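Local coordinates for protein alpha-toxin (Clostridium novyi, PDB 2VK9) that belongs to the large clostridial toxins and, in this catalytic fragment, combines a GT-A type fold with an N-terminal helical domain, at residues T4-M9 with L25-L30; R18-Y23 with T61-S66; S110-E115 with M325-Y330; D284-P289 with T517-K522. All blocks are in the same frame, centred on the assembly; numbering follows the deposited sequence.

Interaction 1 (T4-M9 with L25-L30); sequences TREQLM and LILDAL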
# COMPACT_ATOMS: atom_id res chain seq x y z
N THR A 4 -35.50 3.25 -8.22
CA THR A 4 -36.80 3.83 -8.57
C THR A 4 -37.51 3.10 -9.71
O THR A 4 -36.88 2.37 -10.48
CB THR A 4 -36.68 5.33 -8.87
OG1 THR A 4 -35.80 5.50 -9.99
CG2 THR A 4 -36.15 6.12 -7.67
N ARG A 5 -38.82 3.30 -9.82
CA ARG A 5 -39.64 2.65 -10.83
C ARG A 5 -39.50 3.37 -12.19
O ARG A 5 -39.16 4.55 -12.22
CB ARG A 5 -41.08 2.59 -10.30
CG ARG A 5 -42.22 2.94 -11.24
CD ARG A 5 -43.35 3.59 -10.41
NE ARG A 5 -44.67 3.46 -11.04
CZ ARG A 5 -45.66 4.35 -10.87
NH1 ARG A 5 -45.47 5.42 -10.11
NH2 ARG A 5 -46.84 4.16 -11.48
N GLU A 6 -39.71 2.66 -13.30
CA GLU A 6 -39.55 3.23 -14.65
C GLU A 6 -40.46 4.42 -14.92
O GLU A 6 -40.04 5.39 -15.55
CB GLU A 6 -39.77 2.17 -15.75
CG GLU A 6 -39.46 2.68 -17.16
CD GLU A 6 -40.20 1.95 -18.28
OE1 GLU A 6 -41.14 1.18 -17.99
OE2 GLU A 6 -39.86 2.15 -19.46
N GLN A 7 -41.70 4.34 -14.47
CA GLN A 7 -42.64 5.45 -14.56
C GLN A 7 -42.16 6.60 -13.68
O GLN A 7 -42.18 7.76 -14.08
CB GLN A 7 -44.02 4.99 -14.08
CG GLN A 7 -44.38 3.55 -14.42
CD GLN A 7 -44.77 3.37 -15.88
OE1 GLN A 7 -45.72 4.00 -16.37
NE2 GLN A 7 -44.04 2.48 -16.59
N LEU A 8 -41.72 6.22 -12.52
CA LEU A 8 -41.19 7.15 -11.54
C LEU A 8 -40.00 7.93 -12.10
O LEU A 8 -39.83 9.03 -11.77
CB LEU A 8 -40.77 6.41 -10.26
CG LEU A 8 -40.21 7.28 -9.13
CD1 LEU A 8 -41.26 8.26 -8.63
CD2 LEU A 8 -39.70 6.41 -7.99
N MET A 9 -39.26 7.23 -12.88
CA MET A 9 -38.08 7.79 -13.54
C MET A 9 -38.41 8.96 -14.48
O MET A 9 -37.50 9.64 -14.95
CB MET A 9 -37.34 6.68 -14.28
CG MET A 9 -36.48 7.16 -15.41
SD MET A 9 -34.92 7.80 -14.81
CE MET A 9 -33.92 6.37 -15.14
N LEU A 25 -33.25 3.12 -23.99
CA LEU A 25 -32.33 2.06 -23.55
C LEU A 25 -32.20 2.01 -22.03
O LEU A 25 -32.29 0.93 -21.44
CB LEU A 25 -30.95 2.21 -24.21
CG LEU A 25 -30.81 1.79 -25.68
CD1 LEU A 25 -29.34 1.77 -26.08
CD2 LEU A 25 -31.43 0.44 -25.95
N ILE A 26 -32.00 3.18 -21.41
CA ILE A 26 -31.95 3.33 -19.96
C ILE A 26 -33.26 2.88 -19.35
O ILE A 26 -33.27 2.12 -18.39
CB ILE A 26 -31.72 4.79 -19.54
CG1 ILE A 26 -30.34 5.27 -19.97
CG2 ILE A 26 -31.91 4.97 -18.03
CD1 ILE A 26 -30.26 6.78 -20.13
N LEU A 27 -34.36 3.35 -19.94
CA LEU A 27 -35.71 3.07 -19.46
C LEU A 27 -36.03 1.60 -19.53
O LEU A 27 -36.80 1.11 -18.71
CB LEU A 27 -36.73 3.87 -20.27
CG LEU A 27 -37.44 5.10 -19.67
CD1 LEU A 27 -36.68 5.82 -18.56
CD2 LEU A 27 -37.76 6.08 -20.80
N ASP A 28 -35.44 0.90 -20.49
CA ASP A 28 -35.63 -0.55 -20.64
C ASP A 28 -34.78 -1.33 -19.65
O ASP A 28 -35.26 -2.29 -19.06
CB ASP A 28 -35.28 -1.02 -22.05
CG ASP A 28 -36.22 -0.46 -23.10
OD1 ASP A 28 -37.14 0.32 -22.75
OD2 ASP A 28 -36.04 -0.81 -24.29
N ALA A 29 -33.53 -0.92 -19.49
CA ALA A 29 -32.65 -1.52 -18.51
C ALA A 29 -33.19 -1.32 -17.08
O ALA A 29 -33.10 -2.22 -16.25
CB ALA A 29 -31.26 -0.98 -18.64
N LEU A 30 -33.75 -0.15 -16.81
CA LEU A 30 -34.40 0.09 -15.53
C LEU A 30 -35.66 -0.76 -15.37
O LEU A 30 -35.98 -1.20 -14.26
CB LEU A 30 -34.74 1.56 -15.34
CG LEU A 30 -35.29 1.88 -13.94
CD1 LEU A 30 -34.23 1.64 -12.88
CD2 LEU A 30 -35.81 3.29 -13.85

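Interaction 2 (R18-Y23 with T61-S66); sequences RKEPEY and TKYPSS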
# COMPACT_ATOMS: atom_id res chain seq x y z
N ARG A 18 -39.35 14.72 -27.27
CA ARG A 18 -39.38 13.32 -27.70
C ARG A 18 -38.33 12.51 -26.96
O ARG A 18 -37.28 13.03 -26.60
CB ARG A 18 -39.13 13.21 -29.20
CG ARG A 18 -40.28 13.73 -30.07
CD ARG A 18 -39.95 13.65 -31.57
NE ARG A 18 -40.10 12.29 -32.10
CZ ARG A 18 -41.27 11.72 -32.42
NH1 ARG A 18 -42.41 12.38 -32.27
NH2 ARG A 18 -41.30 10.48 -32.90
N LYS A 19 -38.64 11.24 -26.70
CA LYS A 19 -37.70 10.34 -26.06
C LYS A 19 -36.65 9.92 -27.09
O LYS A 19 -37.00 9.49 -28.18
CB LYS A 19 -38.41 9.10 -25.50
CG LYS A 19 -39.31 9.33 -24.27
CD LYS A 19 -40.32 8.18 -24.16
CE LYS A 19 -41.11 8.23 -22.87
NZ LYS A 19 -41.99 9.44 -22.71
N GLU A 20 -35.38 10.05 -26.74
CA GLU A 20 -34.31 9.59 -27.61
C GLU A 20 -34.17 8.06 -27.48
O GLU A 20 -34.51 7.49 -26.43
CB GLU A 20 -33.00 10.30 -27.28
CG GLU A 20 -33.06 11.83 -27.26
CD GLU A 20 -33.33 12.42 -25.87
OE1 GLU A 20 -32.71 13.46 -25.53
OE2 GLU A 20 -34.14 11.86 -25.10
N PRO A 21 -33.71 7.38 -28.55
CA PRO A 21 -33.45 5.95 -28.45
C PRO A 21 -32.54 5.56 -27.27
O PRO A 21 -32.86 4.61 -26.56
CB PRO A 21 -32.80 5.59 -29.80
CG PRO A 21 -32.55 6.86 -30.49
CD PRO A 21 -33.49 7.87 -29.92
N GLU A 22 -31.45 6.28 -27.06
CA GLU A 22 -30.56 5.99 -25.92
C GLU A 22 -31.14 6.30 -24.53
O GLU A 22 -30.64 5.81 -23.52
CB GLU A 22 -29.14 6.58 -26.10
CG GLU A 22 -29.07 7.91 -26.81
CD GLU A 22 -29.20 7.79 -28.33
OE1 GLU A 22 -28.48 6.98 -28.96
OE2 GLU A 22 -30.02 8.53 -28.91
N TYR A 23 -32.19 7.12 -24.49
CA TYR A 23 -32.97 7.35 -23.28
C TYR A 23 -33.87 6.15 -23.03
O TYR A 23 -33.97 5.66 -21.91
CB TYR A 23 -33.79 8.64 -23.39
CG TYR A 23 -34.70 8.99 -22.21
CD1 TYR A 23 -34.33 8.73 -20.89
CD2 TYR A 23 -35.94 9.61 -22.43
CE1 TYR A 23 -35.16 9.06 -19.83
CE2 TYR A 23 -36.78 9.95 -21.37
CZ TYR A 23 -36.38 9.67 -20.08
OH TYR A 23 -37.20 10.01 -19.03
N THR A 61 -23.26 11.76 -22.87
CA THR A 61 -22.20 12.04 -23.81
C THR A 61 -22.79 12.49 -25.14
O THR A 61 -22.35 13.50 -25.70
CB THR A 61 -21.28 10.83 -23.95
OG1 THR A 61 -20.44 10.78 -22.78
CG2 THR A 61 -20.41 10.91 -25.22
N LYS A 62 -23.79 11.77 -25.63
CA LYS A 62 -24.43 12.11 -26.88
C LYS A 62 -25.17 13.45 -26.81
O LYS A 62 -25.16 14.22 -27.76
CB LYS A 62 -25.38 11.02 -27.35
CG LYS A 62 -25.97 11.31 -28.70
CD LYS A 62 -26.33 10.06 -29.46
CE LYS A 62 -26.56 10.42 -30.92
NZ LYS A 62 -27.23 9.31 -31.65
N TYR A 63 -25.78 13.74 -25.66
CA TYR A 63 -26.47 15.01 -25.46
C TYR A 63 -25.93 15.75 -24.25
O TYR A 63 -26.58 15.76 -23.20
CB TYR A 63 -27.97 14.76 -25.29
CG TYR A 63 -28.50 13.79 -26.29
CD1 TYR A 63 -28.80 12.48 -25.93
CD2 TYR A 63 -28.68 14.16 -27.62
CE1 TYR A 63 -29.29 11.57 -26.86
CE2 TYR A 63 -29.16 13.26 -28.56
CZ TYR A 63 -29.46 11.98 -28.18
OH TYR A 63 -29.93 11.09 -29.11
N PRO A 64 -24.73 16.36 -24.38
CA PRO A 64 -24.13 17.08 -23.26
C PRO A 64 -25.03 18.18 -22.70
O PRO A 64 -24.99 18.48 -21.51
CB PRO A 64 -22.87 17.71 -23.87
CG PRO A 64 -23.05 17.61 -25.33
CD PRO A 64 -23.88 16.42 -25.58
N SER A 65 -25.86 18.75 -23.56
CA SER A 65 -26.67 19.89 -23.14
C SER A 65 -28.14 19.54 -22.81
O SER A 65 -28.95 20.44 -22.61
CB SER A 65 -26.57 21.02 -24.18
OG SER A 65 -27.00 20.58 -25.46
N SER A 66 -28.45 18.25 -22.74
CA SER A 66 -29.83 17.79 -22.53
C SER A 66 -30.37 18.20 -21.19
O SER A 66 -29.64 18.29 -20.21
CB SER A 66 -29.94 16.28 -22.65
OG SER A 66 -31.24 15.86 -22.28

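Interaction 3 (S110-E115 with M325-Y330); sequences SDQSLE and MNNYPY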
# COMPACT_ATOMS: atom_id res chain seq x y z
N SER A 110 13.80 -8.12 12.42
CA SER A 110 14.15 -7.60 13.74
C SER A 110 13.53 -8.47 14.81
O SER A 110 12.61 -9.25 14.54
CB SER A 110 13.71 -6.15 13.89
OG SER A 110 12.33 -6.07 14.14
N ASP A 111 14.03 -8.34 16.04
CA ASP A 111 13.53 -9.12 17.16
C ASP A 111 12.17 -8.64 17.64
O ASP A 111 11.39 -9.42 18.18
CB ASP A 111 14.54 -9.14 18.30
CG ASP A 111 15.77 -10.00 17.99
OD1 ASP A 111 15.83 -10.59 16.89
OD2 ASP A 111 16.67 -10.08 18.86
N GLN A 112 11.88 -7.35 17.45
CA GLN A 112 10.55 -6.84 17.78
C GLN A 112 9.50 -7.49 16.90
O GLN A 112 8.43 -7.87 17.39
CB GLN A 112 10.47 -5.32 17.63
CG GLN A 112 11.14 -4.54 18.75
CD GLN A 112 12.63 -4.28 18.49
OE1 GLN A 112 13.25 -4.88 17.60
NE2 GLN A 112 13.20 -3.37 19.28
N SER A 113 9.81 -7.63 15.61
CA SER A 113 8.90 -8.29 14.66
C SER A 113 8.58 -9.71 15.08
O SER A 113 7.45 -10.15 14.90
CB SER A 113 9.47 -8.29 13.25
OG SER A 113 9.58 -6.97 12.73
N LEU A 114 9.57 -10.43 15.63
CA LEU A 114 9.35 -11.78 16.15
C LEU A 114 8.38 -11.80 17.33
O LEU A 114 7.67 -12.78 17.53
CB LEU A 114 10.66 -12.45 16.58
CG LEU A 114 11.76 -12.70 15.56
CD1 LEU A 114 12.81 -13.57 16.14
CD2 LEU A 114 11.22 -13.34 14.35
N GLU A 115 8.37 -10.72 18.10
CA GLU A 115 7.44 -10.56 19.21
C GLU A 115 6.04 -10.28 18.67
O GLU A 115 5.08 -10.93 19.08
CB GLU A 115 7.89 -9.43 20.14
CG GLU A 115 9.11 -9.74 20.99
CD GLU A 115 8.78 -10.27 22.40
OE1 GLU A 115 7.91 -11.18 22.53
OE2 GLU A 115 9.41 -9.79 23.37
N MET A 325 5.02 -9.81 26.03
CA MET A 325 6.21 -9.50 25.25
C MET A 325 7.36 -9.21 26.21
O MET A 325 7.17 -8.56 27.24
CB MET A 325 5.97 -8.26 24.41
CG MET A 325 5.50 -8.51 23.00
SD MET A 325 4.54 -7.11 22.42
CE MET A 325 5.14 -6.94 20.76
N ASN A 326 8.55 -9.69 25.88
CA ASN A 326 9.70 -9.47 26.75
C ASN A 326 10.41 -8.14 26.54
O ASN A 326 11.18 -7.70 27.39
CB ASN A 326 10.68 -10.62 26.63
CG ASN A 326 10.39 -11.71 27.62
OD1 ASN A 326 9.97 -11.44 28.76
ND2 ASN A 326 10.63 -12.96 27.22
N ASN A 327 10.16 -7.50 25.40
CA ASN A 327 10.93 -6.34 25.02
C ASN A 327 10.01 -5.24 24.54
O ASN A 327 10.08 -4.80 23.40
CB ASN A 327 11.95 -6.74 23.94
CG ASN A 327 13.02 -5.69 23.72
OD1 ASN A 327 13.17 -4.75 24.50
ND2 ASN A 327 13.78 -5.85 22.63
N TYR A 328 9.11 -4.82 25.42
CA TYR A 328 8.21 -3.72 25.11
C TYR A 328 8.18 -2.74 26.28
O TYR A 328 7.28 -2.81 27.12
CB TYR A 328 6.82 -4.26 24.78
CG TYR A 328 6.03 -3.39 23.83
CD1 TYR A 328 5.03 -2.54 24.31
CD2 TYR A 328 6.27 -3.42 22.46
CE1 TYR A 328 4.29 -1.74 23.44
CE2 TYR A 328 5.54 -2.63 21.59
CZ TYR A 328 4.55 -1.79 22.09
OH TYR A 328 3.81 -1.00 21.25
N PRO A 329 9.19 -1.85 26.34
CA PRO A 329 9.35 -0.86 27.43
C PRO A 329 8.21 0.16 27.53
O PRO A 329 7.48 0.37 26.55
CB PRO A 329 10.67 -0.16 27.08
CG PRO A 329 10.87 -0.41 25.63
CD PRO A 329 10.28 -1.74 25.36
N TYR A 330 8.05 0.77 28.70
CA TYR A 330 7.05 1.83 28.90
C TYR A 330 7.51 3.16 28.30
O TYR A 330 7.60 4.17 28.99
CB TYR A 330 6.78 2.03 30.39
CG TYR A 330 5.85 1.02 31.01
CD1 TYR A 330 6.35 -0.04 31.76
CD2 TYR A 330 4.47 1.13 30.86
CE1 TYR A 330 5.49 -0.97 32.34
CE2 TYR A 330 3.60 0.21 31.43
CZ TYR A 330 4.12 -0.84 32.17
OH TYR A 330 3.26 -1.76 32.74

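Interaction 4 (D284-P289 with T517-K522); sequences DLDFLP and THDEFK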
# COMPACT_ATOMS: atom_id res chain seq x y z
N ASP A 284 0.72 -5.94 8.19
CA ASP A 284 2.04 -5.39 8.35
C ASP A 284 2.57 -5.80 9.72
O ASP A 284 1.83 -5.78 10.71
CB ASP A 284 1.93 -3.88 8.30
CG ASP A 284 3.17 -3.21 7.75
OD1 ASP A 284 4.13 -3.00 8.54
OD2 ASP A 284 3.16 -2.89 6.52
N LEU A 285 3.85 -6.19 9.78
CA LEU A 285 4.48 -6.59 11.05
C LEU A 285 4.59 -5.47 12.12
O LEU A 285 4.99 -5.73 13.26
CB LEU A 285 5.83 -7.25 10.79
CG LEU A 285 5.75 -8.73 10.45
CD1 LEU A 285 6.96 -9.19 9.64
CD2 LEU A 285 5.59 -9.56 11.71
N ASP A 286 4.24 -4.24 11.76
CA ASP A 286 4.17 -3.14 12.72
C ASP A 286 2.88 -3.10 13.50
O ASP A 286 2.79 -2.42 14.50
CB ASP A 286 4.33 -1.82 11.98
CG ASP A 286 5.71 -1.64 11.43
OD1 ASP A 286 6.62 -2.40 11.84
OD2 ASP A 286 5.88 -0.73 10.58
N PHE A 287 1.86 -3.79 13.01
CA PHE A 287 0.57 -3.80 13.68
C PHE A 287 0.48 -4.99 14.60
O PHE A 287 1.28 -5.92 14.50
CB PHE A 287 -0.56 -3.84 12.66
CG PHE A 287 -0.75 -2.55 11.89
CD1 PHE A 287 0.20 -1.53 11.95
CD2 PHE A 287 -1.86 -2.38 11.07
CE1 PHE A 287 0.03 -0.35 11.22
CE2 PHE A 287 -2.03 -1.20 10.34
CZ PHE A 287 -1.09 -0.19 10.42
N LEU A 288 -0.47 -4.94 15.52
CA LEU A 288 -0.66 -5.99 16.49
C LEU A 288 -2.14 -6.28 16.52
O LEU A 288 -2.92 -5.49 15.99
CB LEU A 288 -0.18 -5.53 17.86
CG LEU A 288 1.33 -5.55 18.06
CD1 LEU A 288 1.72 -4.78 19.30
CD2 LEU A 288 1.84 -6.97 18.16
N PRO A 289 -2.54 -7.43 17.09
CA PRO A 289 -3.96 -7.70 17.26
C PRO A 289 -4.70 -6.56 17.94
O PRO A 289 -4.11 -5.83 18.73
CB PRO A 289 -3.99 -8.96 18.13
CG PRO A 289 -2.59 -9.25 18.50
CD PRO A 289 -1.71 -8.55 17.54
N THR A 517 1.78 1.23 17.87
CA THR A 517 2.85 0.39 18.39
C THR A 517 4.17 1.09 18.20
O THR A 517 4.31 1.96 17.34
CB THR A 517 2.89 -0.95 17.65
OG1 THR A 517 3.23 -0.71 16.28
CG2 THR A 517 1.55 -1.64 17.71
N HIS A 518 5.16 0.70 18.99
CA HIS A 518 6.49 1.30 18.92
C HIS A 518 7.07 1.27 17.51
O HIS A 518 7.52 2.29 17.01
CB HIS A 518 7.44 0.63 19.91
CG HIS A 518 7.01 0.75 21.33
ND1 HIS A 518 7.58 0.01 22.34
CD2 HIS A 518 6.05 1.52 21.91
CE1 HIS A 518 6.99 0.33 23.49
NE2 HIS A 518 6.06 1.23 23.25
N ASP A 519 7.05 0.10 16.88
CA ASP A 519 7.62 -0.05 15.55
C ASP A 519 6.84 0.76 14.50
O ASP A 519 7.39 1.13 13.48
CB ASP A 519 7.71 -1.52 15.14
CG ASP A 519 8.90 -2.24 15.78
OD1 ASP A 519 9.23 -1.97 16.96
OD2 ASP A 519 9.51 -3.10 15.10
N GLU A 520 5.58 1.06 14.77
CA GLU A 520 4.79 1.86 13.85
C GLU A 520 5.14 3.34 13.94
O GLU A 520 5.17 4.04 12.92
CB GLU A 520 3.30 1.68 14.11
CG GLU A 520 2.51 1.42 12.84
CD GLU A 520 2.48 2.59 11.87
OE1 GLU A 520 3.02 2.45 10.75
OE2 GLU A 520 1.91 3.64 12.23
N PHE A 521 5.37 3.82 15.16
CA PHE A 521 5.80 5.19 15.37
C PHE A 521 7.20 5.41 14.84
O PHE A 521 7.54 6.52 14.42
CB PHE A 521 5.73 5.56 16.85
CG PHE A 521 4.34 5.60 17.39
CD1 PHE A 521 4.05 5.06 18.63
CD2 PHE A 521 3.31 6.17 16.66
CE1 PHE A 521 2.76 5.09 19.14
CE2 PHE A 521 2.01 6.20 17.15
CZ PHE A 521 1.74 5.66 18.40
N LYS A 522 8.01 4.36 14.84
CA LYS A 522 9.36 4.45 14.31
C LYS A 522 9.34 4.56 12.79
O LYS A 522 10.20 5.20 12.19
CB LYS A 522 10.22 3.29 14.79
CG LYS A 522 11.69 3.64 14.86
CD LYS A 522 12.49 2.65 15.70
CE LYS A 522 13.98 3.06 15.72
NZ LYS A 522 14.84 2.03 16.38
O HOH W 1 7.83 -4.96 13.67

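Interaction 1 (T4-M9 with L25-L30)
Met9 and Leu30 interlock where the N-terminal loop folds back on helix 21-35, the first helix of the toxin's N-terminal helical domain. The main bump is the Leu30 methyl CD2. It fills a hollow whose wall is built from Thr4 O, Glu6 CA and the Met9 side chain, with Met9 CB 3.7 Å from Leu30 CD2. The second methyl, Leu30 CD1, rests against the same carbonyl, 3.6 Å from Thr4 O. Residues 6-9 are wound helically, with Met9 N bonded to Arg5 O (2.8 Å), and Met9 faces the helix from this turn. Its CG is anti to the backbone N (chi1 157°); bends at chi2 and chi3 then carry CE to Ile26 and Leu30, 3.8 Å from Ile26 CG2. Leu27 CD1 packs on Met9 CG. Phe75 of helix 69-90 touches both Met9 and Leu30, while Ile26 leans on Leu55 and Tyr59 of helix 42-62, which ties the loop to the three-helix packing. Glu6 closes one side: its extended chain crosses Leu27 at about a right angle, with CG 3.5 Å from Leu27 O. No hydrogen bond spans the two segments. The carboxylates of Asp28 and Glu31 are nearby and might favour a protonated Glu6. Glu6 OE2 and Leu27 O meet as two acceptors, and OE2 of Glu6 comes to 3.7 Å from Leu27 CB.

Interaction 2 (R18-Y23 with T61-S66)
Tyr63 OH donates a 2.6 Å hydrogen bond to Glu22 OE2, joining the C-terminal end of helix 42-62 to the first turn of helix 21-35 within the N-terminal helical domain. The acceptor lies in the plane of the phenol ring at its edge, but the hydroxyl reaches it from above the carboxylate, 47° out of that plane; ring and carboxylate are tilted 61° from each other. Glu22 gets there by bending at chi2 (-78°). Its other oxygen, OE1, makes a long salt bridge of 3.8 Å to Lys62 NZ, at the end of a lysine chain that stays extended beyond CG. Both faces of the Tyr63 ring are occupied near the rim. Lys62 CG sits 3.6 Å above one face, and Glu20 OE1 lies over the opposite one. Glu20 is the N-cap residue of helix 21-35, and its polar end is engaged beyond the ring by a salt bridge to Arg68 and a hydrogen bond to Tyr59. Tyr59 also bonds to Ser66 OG, just where a type I turn from Tyr63 to Ser66 leads toward the next helix. The aliphatic part of Glu20 brushes the hydroxyl end of the phenol, Glu20 CB standing 3.7 Å from Tyr63 OH.

Interaction 3 (S110-E115 with M325-Y330)
Glu115 reaches across from helix 111-123 to hold the backbone of the loop 325-330, a contact at the surface of the GT-A domain. Its CG is anti to the carbonyl carbon (chi1 -72°), and a bend at chi2 (-94°) then turns the carboxylate onto the loop. One oxygen, OE2, meets two successive backbone N-H groups. Asn326 N donates to Glu115 OE2 at 2.7 Å, arriving on the syn side and a little out of the carboxylate plane, whereas the bond from Asn327 N to the same OE2 is weak, at 3.2 Å. Neither is straight.

Met325 packs against the Glu115 chain, crossing it obliquely. Met325 CG touches Glu115 OE1 at 3.6 Å, and the chain bends at chi3 to bring the terminal methyl CE within 3.8 Å of Glu115 CB. The same methionine packs on Tyr116 and Met119, further residues of the helix, so the loop is seated on both a polar and an apolar support. At the margin, Gln112 and Asn327 bring their amide groups near one another, with 4.2 Å between Gln112 NE2 and Asn327 ND2 as modelled.

Two backbone donors converging on one carboxylate oxygen suit an ionised Glu115, whose negative charge would probably be stabilised by the two peptide N-H groups; no cation meets it across the contact.

Interaction 4 (D284-P289 with T517-K522)
Thr517 turns its hydroxyl into the position between the backbone N and the carbonyl carbon (chi1 64°), where OG1 donates a 2.5 Å hydrogen bond to Asp286 O, nearly in line with the carbonyl (C=O...OG1 angle 163°). The same torsion leaves methyl CG2 anti to the carbonyl carbon and against Leu288, 3.5 Å from Leu288 CD1. Thr517 OG1 is also the N-cap acceptor of helix 518-523, taking a weak bond from Glu520 N at 3.3 Å and coupling the helix start to the turn. That turn is type I, from Asp284 to Phe287, closed by Phe287 N donating to Asp284 O at 3.0 Å.

Asp286 rests its CB on Glu520 CG, and its OD1 approaches Asp519 CB at 3.6 Å; its OD2 bonds to Ser523 OG. Three acids gather here, Asp286 OD2 standing 4.3 Å from Glu520 OE1 with Asp519 close by. The Phe287 ring presents an edge to Glu520: CE1 is 3.5 Å from Glu520 CG, and ring and carboxylate planes stand at 90°. A water lies between Leu285 O and Asp519 OD2, 2.9 Å from the latter. Trp120 NE1 of helix 111-123 bonds to Phe287 O.

Asp284, Leu285 and Asp286 follow strand 280-283 and have the sequence of the DXD motif characteristic of GT-A folds, which probably places this turn at the active site; residues 517-522 pack on its second aspartate, Asp286.

In the fold
The contacts fall into two pairs at opposite sides of the chain's centre. Interactions 1 and 2 share helix 21-35; their centres are about 15 Å apart, and they brush where Met9 O comes to 4.1 Å from Tyr23 OH. Interactions 3 and 4 lie closer, about 10 Å between centres, and are joined by Tyr328 OH, which approaches His518 N at 3.1 Å in a probable hydrogen bond, and by Gln112 CB beside Asp519 OD2. The loop 325-330 therefore reaches the helix that packs on the DXD turn of interaction 4. From that turn the N-terminal helical pair is remote: interactions 1 and 2 are centred about 51 and 54 Å from interaction 4.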